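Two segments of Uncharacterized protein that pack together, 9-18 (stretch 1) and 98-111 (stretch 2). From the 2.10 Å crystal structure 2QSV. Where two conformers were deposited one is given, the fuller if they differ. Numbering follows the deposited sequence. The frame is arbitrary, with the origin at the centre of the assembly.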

# COMPACT_ATOMS: atom_id res chain seq x y z
N ARG A 9 3.02 9.57 -1.68
CA ARG A 9 2.19 8.50 -1.10
C ARG A 9 1.54 8.97 0.21
O ARG A 9 2.17 9.67 1.00
CB ARG A 9 3.05 7.28 -0.78
CG ARG A 9 3.36 6.35 -1.93
CD ARG A 9 3.79 4.97 -1.39
NE ARG A 9 2.76 4.34 -0.53
CZ ARG A 9 2.98 3.33 0.31
NH1 ARG A 9 4.19 2.79 0.46
NH2 ARG A 9 1.97 2.86 1.03
N LEU A 10 0.30 8.56 0.44
CA LEU A 10 -0.36 8.82 1.72
C LEU A 10 -0.81 7.47 2.28
O LEU A 10 -1.27 6.61 1.53
CB LEU A 10 -1.54 9.78 1.57
CG LEU A 10 -1.35 11.25 1.12
CD1 LEU A 10 -2.70 11.91 0.89
CD2 LEU A 10 -0.53 12.08 2.11
N LEU A 11 -0.66 7.28 3.58
CA LEU A 11 -0.87 5.95 4.16
C LEU A 11 -1.67 6.08 5.43
O LEU A 11 -1.25 6.77 6.37
CB LEU A 11 0.47 5.25 4.42
CG LEU A 11 0.50 3.90 5.13
CD1 LEU A 11 -0.28 2.74 4.37
CD2 LEU A 11 1.97 3.50 5.35
N PHE A 12 -2.87 5.50 5.43
CA PHE A 12 -3.70 5.45 6.61
C PHE A 12 -3.07 4.44 7.61
O PHE A 12 -2.37 3.53 7.19
CB PHE A 12 -5.14 5.05 6.26
CG PHE A 12 -5.99 6.19 5.76
CD1 PHE A 12 -6.60 7.07 6.66
CD2 PHE A 12 -6.18 6.38 4.40
CE1 PHE A 12 -7.38 8.15 6.21
CE2 PHE A 12 -6.97 7.43 3.93
CZ PHE A 12 -7.58 8.33 4.85
N PRO A 13 -3.31 4.63 8.92
CA PRO A 13 -2.88 3.55 9.82
C PRO A 13 -3.68 2.24 9.54
O PRO A 13 -4.77 2.29 8.94
CB PRO A 13 -3.19 4.08 11.22
CG PRO A 13 -4.17 5.22 11.02
CD PRO A 13 -3.94 5.76 9.63
N ILE A 14 -3.16 1.10 10.01
CA ILE A 14 -3.94 -0.15 10.09
C ILE A 14 -5.30 0.19 10.68
O ILE A 14 -5.39 0.80 11.76
CB ILE A 14 -3.30 -1.17 10.99
CG1 ILE A 14 -1.85 -1.42 10.54
CG2 ILE A 14 -4.13 -2.50 11.01
CD1 ILE A 14 -0.94 -1.89 11.65
N SER A 15 -6.35 -0.18 9.96
CA SER A 15 -7.71 0.21 10.34
C SER A 15 -8.70 -0.91 10.20
O SER A 15 -8.59 -1.74 9.28
CB SER A 15 -8.22 1.32 9.42
OG SER A 15 -7.42 2.47 9.49
N MSE A 16 -9.70 -0.89 11.08
CA MSE A 16 -10.91 -1.70 10.95
C MSE A 16 -12.02 -0.90 10.25
O MSE A 16 -11.94 0.34 10.17
CB MSE A 16 -11.36 -2.19 12.31
CG MSE A 16 -10.34 -3.09 12.95
SE MSE A 16 -10.97 -3.57 14.72
CE MSE A 16 -9.63 -4.87 15.18
N PRO A 17 -13.04 -1.59 9.68
CA PRO A 17 -14.00 -0.86 8.85
C PRO A 17 -14.66 0.35 9.51
O PRO A 17 -15.03 1.27 8.81
CB PRO A 17 -15.06 -1.90 8.53
CG PRO A 17 -14.32 -3.19 8.56
CD PRO A 17 -13.32 -3.04 9.70
N GLU A 18 -14.81 0.33 10.83
CA GLU A 18 -15.46 1.43 11.55
C GLU A 18 -14.51 2.52 12.04
O GLU A 18 -14.96 3.55 12.58
CB GLU A 18 -16.27 0.90 12.74
CG GLU A 18 -17.52 0.10 12.35
CD GLU A 18 -18.63 0.95 11.70
OE1 GLU A 18 -18.33 1.99 11.04
OE2 GLU A 18 -19.83 0.57 11.84
N SER A 98 -1.20 12.23 -9.81
CA SER A 98 -1.85 11.51 -8.75
C SER A 98 -0.94 11.19 -7.56
O SER A 98 0.27 11.04 -7.68
CB SER A 98 -2.52 10.25 -9.29
OG SER A 98 -1.53 9.37 -9.74
N VAL A 99 -1.55 11.15 -6.39
CA VAL A 99 -0.91 10.70 -5.17
C VAL A 99 -1.58 9.38 -4.82
O VAL A 99 -2.81 9.30 -4.80
CB VAL A 99 -1.13 11.76 -4.03
CG1 VAL A 99 -0.71 11.21 -2.65
CG2 VAL A 99 -0.31 13.03 -4.36
N MSE A 100 -0.78 8.35 -4.58
CA MSE A 100 -1.32 7.05 -4.18
C MSE A 100 -1.71 7.06 -2.71
O MSE A 100 -0.91 7.41 -1.85
CB MSE A 100 -0.34 5.91 -4.46
CG MSE A 100 -0.99 4.50 -4.39
SE MSE A 100 -2.37 4.15 -5.77
CE MSE A 100 -1.43 4.74 -7.40
N VAL A 101 -2.95 6.69 -2.42
CA VAL A 101 -3.44 6.60 -1.07
C VAL A 101 -3.59 5.10 -0.72
O VAL A 101 -4.28 4.35 -1.43
CB VAL A 101 -4.77 7.37 -0.94
CG1 VAL A 101 -5.23 7.44 0.50
CG2 VAL A 101 -4.67 8.80 -1.57
N SER A 102 -2.96 4.67 0.38
CA SER A 102 -2.99 3.28 0.84
C SER A 102 -3.70 3.10 2.16
O SER A 102 -3.60 3.94 3.08
CB SER A 102 -1.58 2.70 0.96
OG SER A 102 -1.03 2.53 -0.33
N LEU A 103 -4.44 2.01 2.25
CA LEU A 103 -5.17 1.63 3.44
C LEU A 103 -4.91 0.14 3.74
O LEU A 103 -5.27 -0.72 2.92
CB LEU A 103 -6.69 1.86 3.25
CG LEU A 103 -7.66 1.36 4.34
CD1 LEU A 103 -7.35 2.05 5.69
CD2 LEU A 103 -9.10 1.59 3.90
N PRO A 104 -4.28 -0.15 4.90
CA PRO A 104 -4.25 -1.52 5.45
C PRO A 104 -5.53 -1.83 6.20
O PRO A 104 -5.63 -1.55 7.39
CB PRO A 104 -3.02 -1.52 6.41
CG PRO A 104 -2.42 -0.03 6.33
CD PRO A 104 -3.56 0.81 5.77
N LEU A 105 -6.52 -2.38 5.50
CA LEU A 105 -7.83 -2.63 6.07
C LEU A 105 -7.84 -4.05 6.64
O LEU A 105 -7.56 -5.03 5.90
CB LEU A 105 -8.94 -2.42 5.02
CG LEU A 105 -10.37 -2.64 5.53
CD1 LEU A 105 -10.78 -1.65 6.65
CD2 LEU A 105 -11.44 -2.63 4.40
N VAL A 106 -8.10 -4.18 7.94
CA VAL A 106 -8.07 -5.50 8.60
C VAL A 106 -9.48 -5.94 9.06
O VAL A 106 -10.42 -5.15 9.00
CB VAL A 106 -7.00 -5.57 9.79
CG1 VAL A 106 -5.57 -5.25 9.26
CG2 VAL A 106 -7.37 -4.66 10.94
N ASP A 107 -9.61 -7.17 9.54
CA ASP A 107 -10.86 -7.67 10.13
C ASP A 107 -11.32 -6.96 11.40
O ASP A 107 -10.52 -6.48 12.22
CB ASP A 107 -10.75 -9.17 10.45
CG ASP A 107 -10.63 -10.02 9.18
OD1 ASP A 107 -11.66 -10.21 8.50
OD2 ASP A 107 -9.50 -10.47 8.83
N ASN A 108 -12.64 -6.92 11.57
CA ASN A 108 -13.20 -6.57 12.88
C ASN A 108 -13.09 -7.75 13.86
O ASN A 108 -14.05 -8.54 14.02
CB ASN A 108 -14.64 -6.05 12.73
CG ASN A 108 -15.23 -5.57 14.05
OD1 ASN A 108 -14.53 -5.35 15.04
ND2 ASN A 108 -16.55 -5.46 14.08
N PHE A 109 -11.93 -7.85 14.52
CA PHE A 109 -11.59 -9.01 15.31
C PHE A 109 -12.44 -9.22 16.56
O PHE A 109 -12.67 -10.38 16.91
CB PHE A 109 -10.08 -9.07 15.66
CG PHE A 109 -9.18 -9.36 14.49
CD1 PHE A 109 -9.14 -10.65 13.90
CD2 PHE A 109 -8.37 -8.35 13.96
CE1 PHE A 109 -8.33 -10.92 12.81
CE2 PHE A 109 -7.56 -8.60 12.85
CZ PHE A 109 -7.51 -9.89 12.28
N PRO A 110 -12.87 -8.13 17.27
CA PRO A 110 -13.80 -8.35 18.41
C PRO A 110 -15.14 -9.00 18.04
O PRO A 110 -15.75 -9.67 18.88
CB PRO A 110 -14.02 -6.94 19.00
CG PRO A 110 -12.76 -6.15 18.55
CD PRO A 110 -12.50 -6.70 17.14
N ALA A 111 -15.56 -8.84 16.79
CA ALA A 111 -16.68 -9.60 16.24
C ALA A 111 -16.37 -11.03 15.74
O ALA A 111 -17.26 -11.70 15.26
CB ALA A 111 -17.34 -8.80 15.12

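Five backbone hydrogen bonds hold the two stretches side by side, running in the same direction. In the first ladder, L10 N donates to M100 O (2.8 Å), S102 N donates to L10 O (2.8 Å), and F12 N donates to S102 O (2.9 Å). All are nearly linear, with angles at hydrogen of 166° to 168°. This is the signature of parallel pairing: L10 uses both its amide and its carbonyl, reaching the two residues that flank its partner V101. The alternation also brings CA hydrogens up to the same carbonyls, as where V101 CA lies 3.4 Å from L10 O.

The second ladder repeats the pattern around a single bridge between S15 and L105. S15 N donates to P104 O (3.0 Å), and V106 N donates to S15 O (2.8 Å). Between the ladders the register slips by one residue, and here two prolines interrupt the pattern. P13 and P104 have no amide hydrogen to offer; P104 contributes its carbonyl instead, and its ring carbon CD lies 3.3 Å from F12 O, where the next amide of the ladder would otherwise come. The loop is braced from within by S15, whose short side chain lets OG donate to P13 O at 2.7 Å.

Side chains alternate between the two faces of the sheet. L10 and V101 share one face, where L10 CG also meets V99 CG1 at 3.8 Å. These buried, branched aliphatic residues fill space without requiring polar partners. F12 extends this apolar cluster: its CE2 lies 3.8 Å from V101 CG1, and its CB 3.8 Å from L103 CD1. R9, L11, M100 and S102 occupy the other face. S102 is buried, but its hydroxyl is satisfied by a hydrogen bond elsewhere in the structure, and its small side chain lets L11 CD1 approach S102 CB to 3.6 Å. The exposed R9 can keep its charged group in solvent while NH2 comes within 3.3 Å of S102 OG. L11 CD1 also reaches P104 CG, 4.0 Å away.

Beyond the slip, I14 CG2 packs against V106 CG1 at 3.6 Å, joining two beta-branched residues. The selenomethionine M16 has the largest area covered by the opposite stretch, 91 Å². Its long, unbranched chain, with chi2 and chi3 both t, carries CE to F109 CD2 and P110 CD, each 3.9 Å away, and places the methyl at the edge of the F109 ring. P17 completes the packing, its CD 4.2 Å from L105 CD1. In all, the contact buries 954 Å², summed over both sides.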